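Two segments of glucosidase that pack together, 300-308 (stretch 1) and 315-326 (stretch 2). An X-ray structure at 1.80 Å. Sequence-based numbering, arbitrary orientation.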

# COMPACT_ATOMS: atom_id res chain seq x y z
N ILE A 300 -1.58 -0.43 -0.83
CA ILE A 300 -1.35 0.10 0.51
C ILE A 300 -0.24 -0.73 1.13
O ILE A 300 -0.47 -1.86 1.57
CB ILE A 300 -2.61 0.05 1.39
CG1 ILE A 300 -3.82 0.72 0.73
CG2 ILE A 300 -2.35 0.68 2.75
CD1 ILE A 300 -3.71 2.25 0.64
N PHE A 301 0.97 -0.18 1.17
CA PHE A 301 2.08 -0.86 1.83
C PHE A 301 1.90 -0.86 3.34
O PHE A 301 1.58 0.17 3.93
CB PHE A 301 3.40 -0.17 1.49
CG PHE A 301 4.57 -0.72 2.27
CD1 PHE A 301 5.21 -1.88 1.83
CD2 PHE A 301 5.00 -0.11 3.44
CE1 PHE A 301 6.29 -2.40 2.53
CE2 PHE A 301 6.06 -0.62 4.17
CZ PHE A 301 6.72 -1.77 3.72
N PHE A 302 2.19 -2.00 3.97
CA PHE A 302 1.98 -2.21 5.40
C PHE A 302 3.32 -2.44 6.07
O PHE A 302 4.00 -3.43 5.77
CB PHE A 302 1.06 -3.42 5.60
CG PHE A 302 0.77 -3.73 7.05
CD1 PHE A 302 -0.13 -2.96 7.77
CD2 PHE A 302 1.38 -4.80 7.69
CE1 PHE A 302 -0.41 -3.24 9.10
CE2 PHE A 302 1.10 -5.09 9.02
CZ PHE A 302 0.20 -4.30 9.73
N ARG A 303 3.75 -1.54 6.97
CA ARG A 303 3.16 -0.23 7.28
C ARG A 303 4.31 0.76 7.44
O ARG A 303 5.37 0.40 7.98
CB ARG A 303 2.31 -0.28 8.56
CG ARG A 303 3.00 -0.96 9.76
CD ARG A 303 2.02 -1.24 10.92
NE ARG A 303 1.74 -0.01 11.67
CZ ARG A 303 0.86 0.08 12.68
NH1 ARG A 303 0.14 -0.97 13.07
NH2 ARG A 303 0.69 1.25 13.28
N ALA A 304 4.13 2.00 6.97
CA ALA A 304 5.21 3.00 6.95
C ALA A 304 5.24 3.82 8.25
O ALA A 304 5.14 5.06 8.26
CB ALA A 304 5.06 3.92 5.73
N ASP A 305 5.41 3.13 9.37
CA ASP A 305 5.62 3.82 10.64
C ASP A 305 6.49 2.94 11.52
O ASP A 305 7.11 1.98 11.04
CB ASP A 305 4.29 4.25 11.28
CG ASP A 305 3.39 3.07 11.72
OD1 ASP A 305 3.82 1.89 11.71
OD2 ASP A 305 2.23 3.36 12.09
N THR A 306 6.57 3.27 12.81
CA THR A 306 7.39 2.47 13.72
C THR A 306 6.77 1.13 14.07
O THR A 306 7.41 0.34 14.76
CB THR A 306 7.65 3.22 15.02
OG1 THR A 306 6.44 3.32 15.78
CG2 THR A 306 8.21 4.61 14.72
N GLY A 307 5.55 0.86 13.60
CA GLY A 307 4.89 -0.37 13.96
C GLY A 307 4.18 -0.32 15.29
O GLY A 307 3.57 -1.32 15.67
N ALA A 308 4.26 0.80 16.00
CA ALA A 308 3.52 0.98 17.24
C ALA A 308 2.03 0.84 16.95
O ALA A 308 1.44 1.64 16.22
CB ALA A 308 3.83 2.35 17.87
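Stretch 2 315-326: TDPAGIFEDDGS

Stretch 2 has no regular helix or strand; it runs antiparallel to stretch 1 where Ala308 and Thr315 form a non-hydrogen-bonded bridge pair, CA to CA 4.5 Å. Type I turns span Asp316 to Gly319 and Glu322 to Gly325.

Ile300 lies out of reach. The ring of Phe301 meets Ile320 at its edge, CZ to CG2 3.4 Å. Phe302 CE2 lies 3.4 Å from Ala318 CB, and Phe302 CZ lies 3.6 Å from Asp316 OD2. A cis peptide bond precedes Arg303. Its backbone is held on both polar atoms: Arg303 N donates to Ala318 O at 3.2 Å, and Ile320 N donates to Arg303 O at 3.2 Å. A water joins Arg303 NH1 to Asp316 OD2. Ala304 sits against Ile320, CA to CG1 4.0 Å, and its O is 3.4 Å from Phe321 CE1. Asp305 O accepts from Phe321 N at 3.1 Å. Thr306 CG2 packs 3.2 Å from Glu322 O, against the second turn.

Gly307 and Gly319 bring their CA atoms within 3.7 Å. A CB on either would clash, at Gly307 with Asp316 O and at Gly319 with Gly307 N. Gly307 O accepts from Asp316 N at 2.7 Å, the shortest direct hydrogen bond between the stretches.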

# COMPACT_ATOMS: atom_id res chain seq x y z
N THR A 315 4.45 -3.67 19.15
CA THR A 315 5.20 -3.08 18.05
C THR A 315 5.26 -4.10 16.92
O THR A 315 5.98 -5.11 17.01
CB THR A 315 6.60 -2.65 18.47
OG1 THR A 315 6.49 -1.66 19.50
CG2 THR A 315 7.35 -2.05 17.29
N ASP A 316 4.51 -3.85 15.87
CA ASP A 316 4.44 -4.77 14.76
C ASP A 316 5.73 -4.69 13.96
O ASP A 316 6.13 -3.60 13.53
CB ASP A 316 3.23 -4.42 13.90
CG ASP A 316 2.85 -5.52 12.93
OD1 ASP A 316 3.75 -6.14 12.33
OD2 ASP A 316 1.63 -5.75 12.75
N PRO A 317 6.41 -5.82 13.72
CA PRO A 317 7.66 -5.77 12.94
C PRO A 317 7.45 -5.35 11.49
O PRO A 317 8.43 -4.98 10.82
CB PRO A 317 8.19 -7.21 13.05
CG PRO A 317 6.99 -8.03 13.31
CD PRO A 317 6.08 -7.19 14.15
N ALA A 318 6.22 -5.37 10.98
CA ALA A 318 5.96 -4.83 9.65
C ALA A 318 6.15 -3.31 9.59
O ALA A 318 6.27 -2.77 8.48
CB ALA A 318 4.54 -5.19 9.20
N GLY A 319 6.20 -2.63 10.73
CA GLY A 319 6.54 -1.21 10.73
C GLY A 319 7.98 -1.02 10.29
O GLY A 319 8.90 -1.55 10.93
N ILE A 320 8.20 -0.28 9.19
CA ILE A 320 9.54 -0.26 8.60
C ILE A 320 10.48 0.72 9.28
O ILE A 320 11.70 0.60 9.11
CB ILE A 320 9.50 0.03 7.09
CG1 ILE A 320 8.82 1.38 6.79
CG2 ILE A 320 8.83 -1.12 6.35
CD1 ILE A 320 8.93 1.80 5.31
N PHE A 321 9.98 1.68 10.05
CA PHE A 321 10.86 2.59 10.76
C PHE A 321 11.38 1.95 12.05
O PHE A 321 10.76 1.04 12.60
CB PHE A 321 10.13 3.89 11.12
CG PHE A 321 9.83 4.76 9.93
CD1 PHE A 321 8.76 4.46 9.09
CD2 PHE A 321 10.58 5.90 9.68
CE1 PHE A 321 8.49 5.26 7.99
CE2 PHE A 321 10.31 6.71 8.59
CZ PHE A 321 9.27 6.39 7.74
N GLU A 322 12.51 2.45 12.53
CA GLU A 322 12.97 2.01 13.85
C GLU A 322 12.00 2.49 14.92
O GLU A 322 11.24 3.44 14.72
CB GLU A 322 14.37 2.56 14.14
CG GLU A 322 15.42 2.13 13.13
CD GLU A 322 15.68 0.65 13.16
OE1 GLU A 322 15.79 0.07 14.25
OE2 GLU A 322 15.78 0.05 12.07
N ASP A 323 12.06 1.83 16.09
CA ASP A 323 11.18 2.19 17.21
C ASP A 323 11.16 3.69 17.49
O ASP A 323 10.12 4.25 17.86
CB ASP A 323 11.60 1.42 18.46
CG ASP A 323 11.33 -0.08 18.37
OD1 ASP A 323 10.79 -0.54 17.33
OD2 ASP A 323 11.65 -0.80 19.33
N ASP A 324 12.29 4.37 17.32
CA ASP A 324 12.38 5.79 17.67
C ASP A 324 12.10 6.70 16.48
O ASP A 324 12.26 7.92 16.60
CB ASP A 324 13.74 6.11 18.29
CG ASP A 324 14.91 5.99 17.31
OD1 ASP A 324 14.73 5.53 16.16
OD2 ASP A 324 16.03 6.37 17.72
N GLY A 325 11.66 6.15 15.35
CA GLY A 325 11.37 6.94 14.18
C GLY A 325 12.54 7.11 13.23
O GLY A 325 12.37 7.75 12.19
N SER A 326 13.71 6.55 13.56
CA SER A 326 14.86 6.75 12.69
C SER A 326 14.78 5.81 11.48
O SER A 326 13.94 4.91 11.41
CB SER A 326 16.16 6.55 13.47
OG SER A 326 16.24 5.26 14.03
O HOH W 1 6.64 -4.19 6.18
O HOH W 2 -0.25 -3.91 13.19
O HOH W 3 7.54 3.31 18.33